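Local coordinates for ectoine dioxygenase (Sphingopyxis alaskensis RB2256, PDB 4Q5O), which hydroxylates L-ectoine to 5-hydroxyectoine, using iron, oxygen and 2-oxoglutarate, to make an osmolyte that protects cells against osmotic stress, at residues 112-117 with 267-272; 138-143 with 261-266; 160-165 with 276-281; 190-195 with 249-254. One frame throughout, in Å; residues are numbered along the deposited sequence.

Contact 1. Residues 112-117 with 267-272; sequences RLAADA and AFLVYN. With AKG (2-oxoglutaric acid), chain D.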
loop_
_atom_site.group_PDB
_atom_site.type_symbol
_atom_site.label_atom_id
_atom_site.label_comp_id
_atom_site.label_asym_id
_atom_site.label_seq_id
_atom_site.Cartn_x
_atom_site.Cartn_y
_atom_site.Cartn_z
ATOM N N ARG A 112 12.588 -29.067 -3.865
ATOM C CA ARG A 112 11.752 -29.874 -4.749
ATOM C C ARG A 112 10.726 -28.987 -5.443
ATOM O O ARG A 112 10.265 -29.284 -6.559
ATOM C CB ARG A 112 11.089 -31.010 -3.972
ATOM C CG ARG A 112 9.968 -31.722 -4.701
ATOM C CD ARG A 112 10.431 -32.535 -5.889
ATOM N NE ARG A 112 9.291 -33.241 -6.457
ATOM C CZ ARG A 112 8.455 -32.708 -7.347
ATOM N NH1 ARG A 112 8.647 -31.468 -7.780
ATOM N NH2 ARG A 112 7.425 -33.408 -7.800
ATOM N N LEU A 113 10.385 -27.884 -4.783
ATOM C CA LEU A 113 9.539 -26.869 -5.393
ATOM C C LEU A 113 10.264 -26.233 -6.582
ATOM O O LEU A 113 9.705 -26.091 -7.669
ATOM C CB LEU A 113 9.169 -25.807 -4.364
ATOM C CG LEU A 113 8.304 -24.669 -4.894
ATOM C CD1 LEU A 113 6.877 -25.146 -5.165
ATOM C CD2 LEU A 113 8.343 -23.490 -3.928
ATOM N N ALA A 114 11.525 -25.876 -6.375
ATOM C CA ALA A 114 12.302 -25.211 -7.413
ATOM C C ALA A 114 12.625 -26.128 -8.595
ATOM O O ALA A 114 12.895 -25.648 -9.704
ATOM C CB ALA A 114 13.576 -24.608 -6.827
ATOM N N ALA A 115 12.592 -27.440 -8.373
ATOM C CA ALA A 115 12.887 -28.372 -9.460
ATOM C C ALA A 115 11.609 -28.899 -10.110
ATOM O O ALA A 115 11.661 -29.603 -11.115
ATOM C CB ALA A 115 13.746 -29.500 -8.983
ATOM N N ASP A 116 10.460 -28.540 -9.550
ATOM C CA ASP A 116 9.189 -29.008 -10.102
ATOM C C ASP A 116 8.971 -28.511 -11.530
ATOM O O ASP A 116 9.253 -27.353 -11.837
ATOM C CB ASP A 116 8.027 -28.576 -9.222
ATOM C CG ASP A 116 6.780 -29.368 -9.491
ATOM O OD1 ASP A 116 5.956 -28.933 -10.321
ATOM O OD2 ASP A 116 6.626 -30.435 -8.873
ATOM N N ALA A 117 8.477 -29.397 -12.391
ATOM C CA ALA A 117 8.319 -29.102 -13.816
ATOM C C ALA A 117 7.402 -27.911 -14.042
ATOM O O ALA A 117 7.605 -27.110 -14.959
ATOM C CB ALA A 117 7.797 -30.327 -14.569
ATOM N N ALA A 267 7.711 -17.646 -1.361
ATOM C CA ALA A 267 8.958 -18.293 -1.737
ATOM C C ALA A 267 9.492 -17.644 -3.023
ATOM O O ALA A 267 8.855 -17.709 -4.083
ATOM C CB ALA A 267 8.729 -19.779 -1.948
ATOM N N PHE A 268 10.655 -17.012 -2.934
ATOM C CA PHE A 268 11.226 -16.326 -4.088
ATOM C C PHE A 268 12.340 -17.158 -4.750
ATOM O O PHE A 268 13.276 -17.594 -4.081
ATOM C CB PHE A 268 11.743 -14.967 -3.629
ATOM C CG PHE A 268 12.275 -14.109 -4.735
ATOM C CD1 PHE A 268 11.440 -13.662 -5.740
ATOM C CD2 PHE A 268 13.616 -13.716 -4.749
ATOM C CE1 PHE A 268 11.929 -12.854 -6.756
ATOM C CE2 PHE A 268 14.112 -12.904 -5.768
ATOM C CZ PHE A 268 13.264 -12.474 -6.774
ATOM N N LEU A 269 12.241 -17.360 -6.063
ATOM C CA LEU A 269 13.151 -18.256 -6.802
ATOM C C LEU A 269 13.691 -17.646 -8.092
ATOM O O LEU A 269 12.948 -17.470 -9.055
ATOM C CB LEU A 269 12.421 -19.531 -7.210
ATOM C CG LEU A 269 11.988 -20.472 -6.109
ATOM C CD1 LEU A 269 11.181 -21.645 -6.693
ATOM C CD2 LEU A 269 13.251 -20.943 -5.405
ATOM N N VAL A 270 14.987 -17.373 -8.137
ATOM C CA VAL A 270 15.589 -16.781 -9.314
ATOM C C VAL A 270 16.225 -17.831 -10.231
ATOM O O VAL A 270 17.225 -18.453 -9.884
ATOM C CB VAL A 270 16.655 -15.768 -8.905
ATOM C CG1 VAL A 270 17.094 -14.969 -10.114
ATOM C CG2 VAL A 270 16.126 -14.865 -7.805
ATOM N N TYR A 271 15.656 -18.017 -11.413
ATOM C CA TYR A 271 16.232 -18.923 -12.399
ATOM C C TYR A 271 17.131 -18.166 -13.379
ATOM O O TYR A 271 16.706 -17.207 -14.020
ATOM C CB TYR A 271 15.128 -19.632 -13.175
ATOM C CG TYR A 271 14.280 -20.577 -12.358
ATOM C CD1 TYR A 271 14.557 -21.950 -12.332
ATOM C CD2 TYR A 271 13.187 -20.114 -11.632
ATOM C CE1 TYR A 271 13.778 -22.827 -11.596
ATOM C CE2 TYR A 271 12.402 -20.987 -10.888
ATOM C CZ TYR A 271 12.704 -22.344 -10.878
ATOM O OH TYR A 271 11.934 -23.214 -10.156
ATOM N N ASN A 272 18.379 -18.607 -13.493
ATOM C CA ASN A 272 19.318 -18.065 -14.465
ATOM C C ASN A 272 19.636 -19.175 -15.455
ATOM O O ASN A 272 19.745 -20.328 -15.064
ATOM C CB ASN A 272 20.587 -17.616 -13.747
ATOM C CG ASN A 272 21.495 -16.796 -14.621
ATOM O OD1 ASN A 272 21.036 -15.989 -15.421
ATOM N ND2 ASN A 272 22.798 -17.001 -14.476
HETATM C C1 AKG D . 12.036 -9.649 -2.943
HETATM O O1 AKG D . 12.251 -9.789 -1.701
HETATM O O2 AKG D . 12.262 -10.634 -3.716
HETATM C C2 AKG D . 11.520 -8.311 -3.500
HETATM O O5 AKG D . 12.108 -7.715 -4.388
HETATM C C3 AKG D . 10.251 -7.683 -2.962
HETATM C C4 AKG D . 10.647 -6.458 -2.181
HETATM C C5 AKG D . 11.397 -6.934 -0.952
HETATM O O3 AKG D . 10.756 -7.177 0.107
HETATM O O4 AKG D . 12.654 -7.096 -0.982
#
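Ala114 and Leu269 form the closely packed middle of this contact. Leu269 CD1 lies 3.8 Å from both CA and CB of Ala114, and its CD2 is also near that CB. Leu113 adds a second apolar touch, its CD2 standing 4.2 Å from Ala267 CB. Ala267, Leu269 and Tyr271 all face the end of helix 108-113 from strand 264-273. Tyr271 CG stands beside the backbone N, anti to the carbonyl carbon (chi1 -66°). This brings the ring edge to the type I turn of 113-116, with Ala114 O near the ring plane. Leu119, Ala120 and Ala123 of helix 117-127 pack on the same ring. Away from the strand, Arg112 and Ala117 are partly exposed, though Asp116 is buried. Arg112 forms a salt bridge with Asp116, the N-cap of helix 117-127. On the other side of the strand, Phe268 meets 2-oxoglutarate: AKG O2 sits over the ring centre, 3.4 Å above its plane. The strand therefore has the cosubstrate on one side and the helix end on the other. Amid the apolar groups, Tyr271 OH gives its hydrogen to Ala114 O at 2.7 Å, so the buried hydroxyl and the turn carbonyl satisfy each other.

Contact 2. Residues 138-143 with 261-266; sequences LNYKPG and PFPRAN. With AKG (2-oxoglutaric acid), chain D.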
loop_
_atom_site.group_PDB
_atom_site.type_symbol
_atom_site.label_atom_id
_atom_site.label_comp_id
_atom_site.label_asym_id
_atom_site.label_seq_id
_atom_site.Cartn_x
_atom_site.Cartn_y
_atom_site.Cartn_z
ATOM N N LEU A 138 13.155 -17.369 1.337
ATOM C CA LEU A 138 11.818 -17.489 1.932
ATOM C C LEU A 138 11.580 -16.254 2.793
ATOM O O LEU A 138 12.413 -15.928 3.643
ATOM C CB LEU A 138 11.677 -18.755 2.768
ATOM C CG LEU A 138 10.400 -18.957 3.598
ATOM C CD1 LEU A 138 9.202 -19.398 2.762
ATOM C CD2 LEU A 138 10.641 -19.954 4.715
ATOM N N ASN A 139 10.452 -15.578 2.559
ATOM C CA ASN A 139 10.149 -14.271 3.168
ATOM C C ASN A 139 8.909 -14.281 4.025
ATOM O O ASN A 139 7.839 -14.641 3.563
ATOM C CB ASN A 139 9.890 -13.220 2.088
ATOM C CG ASN A 139 11.138 -12.766 1.406
ATOM O OD1 ASN A 139 12.136 -12.484 2.057
ATOM N ND2 ASN A 139 11.099 -12.695 0.081
ATOM N N TYR A 140 9.046 -13.857 5.265
ATOM C CA TYR A 140 7.894 -13.562 6.093
ATOM C C TYR A 140 7.863 -12.045 6.376
ATOM O O TYR A 140 8.749 -11.528 7.049
ATOM C CB TYR A 140 7.944 -14.364 7.406
ATOM C CG TYR A 140 6.742 -14.107 8.279
ATOM C CD1 TYR A 140 5.559 -14.796 8.070
ATOM C CD2 TYR A 140 6.774 -13.137 9.286
ATOM C CE1 TYR A 140 4.445 -14.540 8.839
ATOM C CE2 TYR A 140 5.660 -12.878 10.075
ATOM C CZ TYR A 140 4.496 -13.584 9.845
ATOM O OH TYR A 140 3.373 -13.351 10.617
ATOM N N LYS A 141 6.873 -11.328 5.849
ATOM C CA LYS A 141 6.704 -9.915 6.203
ATOM C C LYS A 141 5.422 -9.726 7.027
ATOM O O LYS A 141 4.316 -9.800 6.494
ATOM C CB LYS A 141 6.735 -9.006 4.956
ATOM C CG LYS A 141 8.049 -9.100 4.136
ATOM C CD LYS A 141 8.324 -7.883 3.210
ATOM C CE LYS A 141 7.697 -7.995 1.790
ATOM N NZ LYS A 141 8.412 -8.883 0.806
ATOM N N PRO A 142 5.572 -9.465 8.337
ATOM C CA PRO A 142 4.411 -9.465 9.235
ATOM C C PRO A 142 3.530 -8.261 8.946
ATOM O O PRO A 142 3.973 -7.320 8.271
ATOM C CB PRO A 142 5.052 -9.310 10.612
ATOM C CG PRO A 142 6.250 -8.412 10.336
ATOM C CD PRO A 142 6.751 -8.818 8.958
ATOM N N GLY A 143 2.296 -8.294 9.433
ATOM C CA GLY A 143 1.404 -7.171 9.249
ATOM C C GLY A 143 1.709 -6.074 10.254
ATOM O O GLY A 143 2.602 -6.230 11.084
ATOM N N PRO A 261 -3.425 -6.171 9.302
ATOM C CA PRO A 261 -3.076 -7.338 10.126
ATOM C C PRO A 261 -2.730 -8.595 9.319
ATOM O O PRO A 261 -2.676 -9.673 9.899
ATOM C CB PRO A 261 -4.370 -7.604 10.918
ATOM C CG PRO A 261 -5.121 -6.338 10.873
ATOM C CD PRO A 261 -4.810 -5.734 9.545
ATOM N N PHE A 262 -2.529 -8.476 8.012
ATOM C CA PHE A 262 -2.363 -9.664 7.183
ATOM C C PHE A 262 -0.942 -9.751 6.657
ATOM O O PHE A 262 -0.540 -8.949 5.804
ATOM C CB PHE A 262 -3.354 -9.659 6.012
ATOM C CG PHE A 262 -4.758 -9.328 6.411
ATOM C CD1 PHE A 262 -5.351 -9.944 7.499
ATOM C CD2 PHE A 262 -5.486 -8.387 5.708
ATOM C CE1 PHE A 262 -6.649 -9.628 7.880
ATOM C CE2 PHE A 262 -6.791 -8.066 6.086
ATOM C CZ PHE A 262 -7.365 -8.688 7.177
ATOM N N PRO A 263 -0.181 -10.751 7.139
ATOM C CA PRO A 263 1.235 -10.914 6.795
ATOM C C PRO A 263 1.414 -11.146 5.307
ATOM O O PRO A 263 0.496 -11.603 4.615
ATOM C CB PRO A 263 1.615 -12.195 7.531
ATOM C CG PRO A 263 0.353 -12.980 7.552
ATOM C CD PRO A 263 -0.694 -11.934 7.854
ATOM N N ARG A 264 2.594 -10.800 4.816
ATOM C CA ARG A 264 3.014 -11.167 3.480
ATOM C C ARG A 264 3.978 -12.354 3.666
ATOM O O ARG A 264 4.821 -12.329 4.563
ATOM C CB ARG A 264 3.712 -9.981 2.802
ATOM C CG ARG A 264 2.827 -9.108 1.866
ATOM C CD ARG A 264 3.617 -7.900 1.271
ATOM N NE ARG A 264 4.264 -7.089 2.317
ATOM C CZ ARG A 264 4.921 -5.934 2.140
ATOM N NH1 ARG A 264 5.051 -5.379 0.935
ATOM N NH2 ARG A 264 5.452 -5.323 3.195
ATOM N N ALA A 265 3.829 -13.397 2.852
ATOM C CA ALA A 265 4.771 -14.510 2.867
ATOM C C ALA A 265 4.897 -15.141 1.480
ATOM O O ALA A 265 3.890 -15.338 0.790
ATOM C CB ALA A 265 4.362 -15.547 3.900
ATOM N N ASN A 266 6.126 -15.433 1.058
ATOM C CA ASN A 266 6.348 -15.965 -0.282
ATOM C C ASN A 266 7.664 -16.717 -0.417
ATOM O O ASN A 266 8.611 -16.468 0.324
ATOM C CB ASN A 266 6.262 -14.860 -1.354
ATOM C CG ASN A 266 7.494 -13.953 -1.376
ATOM O OD1 ASN A 266 7.913 -13.419 -0.344
ATOM N ND2 ASN A 266 8.073 -13.772 -2.563
HETATM C C1 AKG D . 12.036 -9.649 -2.943
HETATM O O1 AKG D . 12.251 -9.789 -1.701
HETATM O O2 AKG D . 12.262 -10.634 -3.716
HETATM C C2 AKG D . 11.520 -8.311 -3.500
HETATM O O5 AKG D . 12.108 -7.715 -4.388
HETATM C C3 AKG D . 10.251 -7.683 -2.962
HETATM C C4 AKG D . 10.647 -6.458 -2.181
HETATM C C5 AKG D . 11.397 -6.934 -0.952
HETATM O O3 AKG D . 10.756 -7.177 0.107
HETATM O O4 AKG D . 12.654 -7.096 -0.982
#
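Leu138 and Asn266 start an antiparallel strand pair in the large sheet of the cupin-type double-stranded beta-helix, the core of 2-oxoglutarate dioxygenases. Leu138 CD1 comes alongside Asn266 O. Asn139 then makes a hydrogen-bonded pair with Asn266: Asn139 N to Asn266 O is 3.0 Å, and Asn139 O takes the return bond. Their side chains lie side by side with amide planes 23° apart. Asn139 ND2 donates to Asn266 OD1 at 3.3 Å, the acceptor lying in the donor amide plane. The other amide ends are also held: Asn139 OD1 by Ser99, Asn266 ND2 by Ser173. Tyr140 pairs with Ala265 at a non-hydrogen-bonded site, and its OH reaches to 3.7 Å from Pro263 CB. Lys141 pairs with Arg264 through two backbone bonds. Its chain bends at chi3 and chi4, which turns NZ to the 2-oxoglutarate carboxylate. NZ donates to AKG O3 at 3.0 Å, in line with its established role in binding this cosubstrate. On the way, CE crosses one face of the Arg264 guanidinium, over its centre. Arg264 NH1 bonds to Gly184 O, which restrains the guanidinium against the lysine chain. Beyond Lys141 the strand pairing ends, and Gly143 CA lies 4.4 Å from Pro261 C.

Contact 3. Residues 160-165 with 276-281; sequences VEDGMP and NRLEKP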
loop_
_atom_site.group_PDB
_atom_site.type_symbol
_atom_site.label_atom_id
_atom_site.label_comp_id
_atom_site.label_asym_id
_atom_site.label_seq_id
_atom_site.Cartn_x
_atom_site.Cartn_y
_atom_site.Cartn_z
ATOM N N VAL A 160 25.945 -5.285 -11.924
ATOM C CA VAL A 160 27.014 -4.498 -11.314
ATOM C C VAL A 160 27.702 -5.197 -10.123
ATOM O O VAL A 160 28.930 -5.157 -10.002
ATOM C CB VAL A 160 26.504 -3.097 -10.889
ATOM C CG1 VAL A 160 27.607 -2.304 -10.190
ATOM C CG2 VAL A 160 25.968 -2.324 -12.106
ATOM N N GLU A 161 26.912 -5.856 -9.270
ATOM C CA GLU A 161 27.420 -6.454 -8.032
ATOM C C GLU A 161 27.746 -7.961 -8.095
ATOM O O GLU A 161 28.593 -8.432 -7.338
ATOM C CB GLU A 161 26.474 -6.172 -6.842
ATOM C CG GLU A 161 26.240 -4.685 -6.507
ATOM C CD GLU A 161 25.593 -4.470 -5.130
ATOM O OE1 GLU A 161 25.742 -5.344 -4.247
ATOM O OE2 GLU A 161 24.937 -3.422 -4.924
ATOM N N ASP A 162 27.085 -8.719 -8.971
ATOM C CA ASP A 162 27.268 -10.179 -9.013
ATOM C C ASP A 162 27.983 -10.695 -10.259
ATOM O O ASP A 162 28.561 -11.783 -10.241
ATOM C CB ASP A 162 25.926 -10.908 -8.907
ATOM C CG ASP A 162 25.292 -10.763 -7.559
ATOM O OD1 ASP A 162 26.030 -10.626 -6.570
ATOM O OD2 ASP A 162 24.052 -10.794 -7.479
ATOM N N GLY A 163 27.914 -9.938 -11.347
ATOM C CA GLY A 163 28.553 -10.342 -12.587
ATOM C C GLY A 163 27.616 -11.052 -13.546
ATOM O O GLY A 163 28.062 -11.764 -14.445
ATOM N N MET A 164 26.310 -10.871 -13.357
ATOM C CA MET A 164 25.350 -11.388 -14.323
ATOM C C MET A 164 25.458 -10.552 -15.585
ATOM O O MET A 164 25.163 -9.351 -15.576
ATOM C CB MET A 164 23.925 -11.377 -13.775
ATOM C CG MET A 164 22.888 -11.900 -14.771
ATOM S SD MET A 164 21.357 -12.397 -13.956
ATOM C CE MET A 164 21.924 -13.797 -12.991
ATOM N N PRO A 165 25.904 -11.186 -16.675
ATOM C CA PRO A 165 26.271 -10.486 -17.913
ATOM C C PRO A 165 25.125 -10.127 -18.887
ATOM O O PRO A 165 25.162 -9.080 -19.527
ATOM C CB PRO A 165 27.272 -11.447 -18.566
ATOM C CG PRO A 165 26.934 -12.776 -18.031
ATOM C CD PRO A 165 26.281 -12.612 -16.702
ATOM N N ASN A 276 24.412 -18.230 -18.959
ATOM C CA ASN A 276 24.518 -16.854 -18.502
ATOM C C ASN A 276 25.134 -16.774 -17.106
ATOM O O ASN A 276 24.913 -15.809 -16.364
ATOM C CB ASN A 276 23.123 -16.213 -18.542
ATOM C CG ASN A 276 23.158 -14.712 -18.391
ATOM O OD1 ASN A 276 24.121 -14.061 -18.785
ATOM N ND2 ASN A 276 22.104 -14.151 -17.806
ATOM N N ARG A 277 25.925 -17.792 -16.766
ATOM C CA ARG A 277 26.559 -17.890 -15.451
ATOM C C ARG A 277 27.366 -16.640 -15.115
ATOM O O ARG A 277 27.822 -15.921 -16.015
ATOM C CB ARG A 277 27.444 -19.137 -15.344
ATOM C CG ARG A 277 28.623 -19.171 -16.319
ATOM C CD ARG A 277 29.702 -20.194 -15.916
ATOM N NE ARG A 277 30.392 -20.763 -17.078
ATOM C CZ ARG A 277 31.713 -20.802 -17.232
ATOM N NH1 ARG A 277 32.508 -20.303 -16.297
ATOM N NH2 ARG A 277 32.241 -21.344 -18.323
ATOM N N LEU A 278 27.526 -16.389 -13.819
ATOM C CA LEU A 278 28.125 -15.154 -13.351
ATOM C C LEU A 278 29.597 -15.064 -13.717
ATOM O O LEU A 278 30.381 -15.953 -13.400
ATOM C CB LEU A 278 27.969 -15.005 -11.838
ATOM C CG LEU A 278 26.593 -14.715 -11.240
ATOM C CD1 LEU A 278 25.662 -15.926 -11.329
ATOM C CD2 LEU A 278 26.761 -14.283 -9.793
ATOM N N GLU A 279 29.956 -13.985 -14.400
ATOM C CA GLU A 279 31.341 -13.586 -14.550
ATOM C C GLU A 279 31.673 -12.714 -13.341
ATOM O O GLU A 279 30.951 -12.747 -12.345
ATOM C CB GLU A 279 31.523 -12.797 -15.846
ATOM C CG GLU A 279 31.074 -13.546 -17.097
ATOM C CD GLU A 279 31.411 -12.801 -18.380
ATOM O OE1 GLU A 279 32.293 -11.908 -18.345
ATOM O OE2 GLU A 279 30.795 -13.108 -19.427
ATOM N N LYS A 280 32.752 -11.940 -13.418
ATOM C CA LYS A 280 33.123 -11.021 -12.337
ATOM C C LYS A 280 32.246 -9.773 -12.399
ATOM O O LYS A 280 31.733 -9.427 -13.459
ATOM C CB LYS A 280 34.603 -10.626 -12.441
ATOM C CG LYS A 280 35.577 -11.803 -12.411
ATOM C CD LYS A 280 35.430 -12.653 -11.149
ATOM C CE LYS A 280 36.129 -12.028 -9.950
ATOM N NZ LYS A 280 35.953 -12.864 -8.734
ATOM N N PRO A 281 32.063 -9.093 -11.265
ATOM C CA PRO A 281 31.174 -7.926 -11.256
ATOM C C PRO A 281 31.545 -6.823 -12.262
ATOM O O PRO A 281 32.718 -6.578 -12.532
ATOM C CB PRO A 281 31.303 -7.419 -9.821
ATOM C CG PRO A 281 31.594 -8.649 -9.035
ATOM C CD PRO A 281 32.480 -9.478 -9.908
#
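The side-chain amide of Asn276 meets Pro165 and Met164 with its two ends. OD1 lies 3.2 Å from Pro165 CG, where the two side chains slide past each other in opposite directions. ND2 comes to 3.9 Å from Met164 CG, and these side chains cross at about a right angle. CG of Asn276 is anti to the backbone N (chi1 -167°), which carries the amide across to this pair; ND2 also donates to Arg166 O. The backbone link is one bond, Glu279 N to Gly163 O at 2.9 Å, with the donor above the carbonyl plane. In return, Gly163 CA makes a CA-H...O contact with Glu279 O at 3.4 Å. Gly163 follows the helix with positive phi (96°). The Pro281 ring lies by the carbonyls of Val160 and Glu161, its CB 3.3 Å from Val160 O. Leu278 CD2 comes to 3.6 Å from Asp162 CB. The loop after strand 264-273 thus lies over the C-terminal end of helix 154-162. Asp162 and Glu161 both form salt bridges with Arg288. Met164 packs back on Phe155 and on Trp158, a helix residue important for ectoine stabilization, and Leu278 rests on Tyr132 and His134 of strand 131-141.

Contact 4. Residues 190-195 with 249-254; sequences PGSHRT and CNLMHG. With FE (Fe (III) ion), chain C.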
loop_
_atom_site.group_PDB
_atom_site.type_symbol
_atom_site.label_atom_id
_atom_site.label_comp_id
_atom_site.label_asym_id
_atom_site.label_seq_id
_atom_site.Cartn_x
_atom_site.Cartn_y
_atom_site.Cartn_z
ATOM N N PRO A 190 4.754 -2.500 -15.942
ATOM C CA PRO A 190 4.809 -3.419 -17.093
ATOM C C PRO A 190 5.413 -2.766 -18.329
ATOM O O PRO A 190 5.061 -1.640 -18.664
ATOM C CB PRO A 190 3.340 -3.820 -17.321
ATOM C CG PRO A 190 2.521 -2.808 -16.611
ATOM C CD PRO A 190 3.375 -2.158 -15.543
ATOM N N GLY A 191 6.345 -3.451 -18.980
ATOM C CA GLY A 191 7.000 -2.895 -20.147
ATOM C C GLY A 191 8.336 -2.255 -19.855
ATOM O O GLY A 191 9.089 -1.949 -20.776
ATOM N N SER A 192 8.632 -2.040 -18.574
ATOM C CA SER A 192 9.875 -1.373 -18.170
ATOM C C SER A 192 11.074 -2.308 -18.253
ATOM O O SER A 192 12.204 -1.876 -18.031
ATOM C CB SER A 192 9.771 -0.832 -16.747
ATOM O OG SER A 192 9.584 -1.885 -15.810
ATOM N N HIS A 193 10.835 -3.583 -18.563
ATOM C CA HIS A 193 11.924 -4.549 -18.696
ATOM C C HIS A 193 12.662 -4.389 -20.013
ATOM O O HIS A 193 13.724 -4.992 -20.229
ATOM C CB HIS A 193 11.407 -5.983 -18.574
ATOM C CG HIS A 193 10.394 -6.357 -19.614
ATOM N ND1 HIS A 193 9.262 -5.606 -19.859
ATOM C CD2 HIS A 193 10.337 -7.419 -20.459
ATOM C CE1 HIS A 193 8.553 -6.187 -20.811
ATOM N NE2 HIS A 193 9.183 -7.289 -21.192
ATOM N N ARG A 194 12.093 -3.594 -20.908
ATOM C CA ARG A 194 12.760 -3.309 -22.164
ATOM C C ARG A 194 13.595 -2.055 -22.105
ATOM O O ARG A 194 14.218 -1.679 -23.077
ATOM C CB ARG A 194 11.760 -3.250 -23.305
ATOM C CG ARG A 194 11.562 -4.617 -23.926
ATOM C CD ARG A 194 10.674 -4.552 -25.135
ATOM N NE ARG A 194 9.867 -5.761 -25.227
ATOM C CZ ARG A 194 10.107 -6.766 -26.062
ATOM N NH1 ARG A 194 11.125 -6.713 -26.914
ATOM N NH2 ARG A 194 9.315 -7.828 -26.047
ATOM N N THR A 195 13.627 -1.419 -20.943
ATOM C CA THR A 195 14.437 -0.226 -20.722
ATOM C C THR A 195 15.420 -0.498 -19.595
ATOM O O THR A 195 15.016 -0.952 -18.530
ATOM C CB THR A 195 13.544 0.959 -20.308
ATOM O OG1 THR A 195 12.701 1.330 -21.403
ATOM C CG2 THR A 195 14.381 2.164 -19.885
ATOM N N CYS A 249 14.070 -10.403 -15.152
ATOM C CA CYS A 249 15.071 -9.928 -14.203
ATOM C C CYS A 249 15.195 -8.417 -14.221
ATOM O O CYS A 249 15.473 -7.807 -13.194
ATOM C CB CYS A 249 16.429 -10.535 -14.525
ATOM S SG CYS A 249 16.957 -10.127 -16.200
ATOM N N ASN A 250 15.008 -7.817 -15.393
ATOM C CA ASN A 250 15.084 -6.374 -15.498
ATOM C C ASN A 250 13.731 -5.635 -15.345
ATOM O O ASN A 250 13.636 -4.461 -15.678
ATOM C CB ASN A 250 15.802 -5.949 -16.790
ATOM C CG ASN A 250 16.051 -4.430 -16.851
ATOM O OD1 ASN A 250 16.525 -3.840 -15.875
ATOM N ND2 ASN A 250 15.667 -3.792 -17.970
ATOM N N LEU A 251 12.682 -6.294 -14.846
ATOM C CA LEU A 251 11.402 -5.576 -14.672
ATOM C C LEU A 251 11.415 -4.665 -13.445
ATOM O O LEU A 251 11.708 -5.121 -12.335
ATOM C CB LEU A 251 10.209 -6.539 -14.607
ATOM C CG LEU A 251 8.811 -5.944 -14.393
ATOM C CD1 LEU A 251 8.289 -5.232 -15.637
ATOM C CD2 LEU A 251 7.857 -7.047 -13.971
ATOM N N MET A 252 11.113 -3.381 -13.636
ATOM C CA MET A 252 11.105 -2.448 -12.504
ATOM C C MET A 252 9.992 -2.807 -11.501
ATOM O O MET A 252 8.818 -2.897 -11.862
ATOM C CB MET A 252 10.979 -0.997 -12.993
ATOM C CG MET A 252 11.327 0.070 -11.959
ATOM S SD MET A 252 13.046 0.202 -11.398
ATOM C CE MET A 252 13.824 0.950 -12.823
ATOM N N HIS A 253 10.371 -3.062 -10.254
ATOM C CA HIS A 253 9.394 -3.406 -9.215
ATOM C C HIS A 253 9.675 -2.794 -7.828
ATOM O O HIS A 253 10.655 -2.079 -7.638
ATOM C CB HIS A 253 9.192 -4.924 -9.111
ATOM C CG HIS A 253 10.395 -5.677 -8.626
ATOM N ND1 HIS A 253 11.348 -6.183 -9.483
ATOM C CD2 HIS A 253 10.793 -6.021 -7.377
ATOM C CE1 HIS A 253 12.281 -6.805 -8.784
ATOM N NE2 HIS A 253 11.974 -6.715 -7.504
ATOM N N GLY A 254 8.796 -3.081 -6.875
ATOM C CA GLY A 254 8.830 -2.484 -5.551
ATOM C C GLY A 254 7.530 -2.773 -4.811
ATOM O O GLY A 254 6.619 -3.365 -5.378
HETATM FE FE FE C . 13.755 -7.540 -6.213
HETATM O O HOH W 1 13.734 -1.537 -15.826
#
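Asn250 and Ser192 carry the polar links of this contact. Asn250 ND2 donates to two carbonyls, Thr195 O at 3.0 Å and His193 O at 3.2 Å. In both bonds it sits well above the carbonyl plane. Asn250 OD1 is bonded to Ser153, so both ends of the amide are held. Ser192 OG accepts from Met252 N at 3.0 Å and is also bonded to Ile189 O. Its chi1 of 63° sets OG between the backbone N and the carbonyl carbon, facing this N-H. A water lies 2.7 Å from Ser192 O and also near Asn250 O, though it has more acceptors in reach than protons. Packing surrounds these bonds. Leu251 CD1 comes to 3.6 Å from Ser192 OG and lies obliquely to the His193 ring, while His193 CB touches Leu251 CA. The next residues lead to the metal. His253 ND1 donates to Leu251 O at 3.1 Å, which fixes the turn of the imidazole. Its NE2 then binds iron at 2.4 Å, beside His152 and Asp154, in the two-histidine, one-carboxylate facial triad of this enzyme class. The 190-195 loop thus grips the residues just ahead of an iron ligand, consistent with a second-shell part in placing His253.

From the N terminus, the chain passes 112-117, 138-143, 160-165 and 190-195 before any contact closes. Contact 4 closes first, at 249-254, and is nested inside the loops of the other three. Contact 2 closes next, at 261-266, and contact 1 at the adjoining 267-272, so contact 2 is nested inside contact 1. Contact 3 opens at 160-165, within both, and closes last at 276-281, crossing them. Contacts 1 and 2 share strand 264-273, join it to helix 108-113 and strand 131-141, and both touch 2-oxoglutarate. Contact 3 meets contact 1 where Asn272 touches Met164. Contact 4 ties a loop to the residues leading into strand 253-255, in the iron-site sheet.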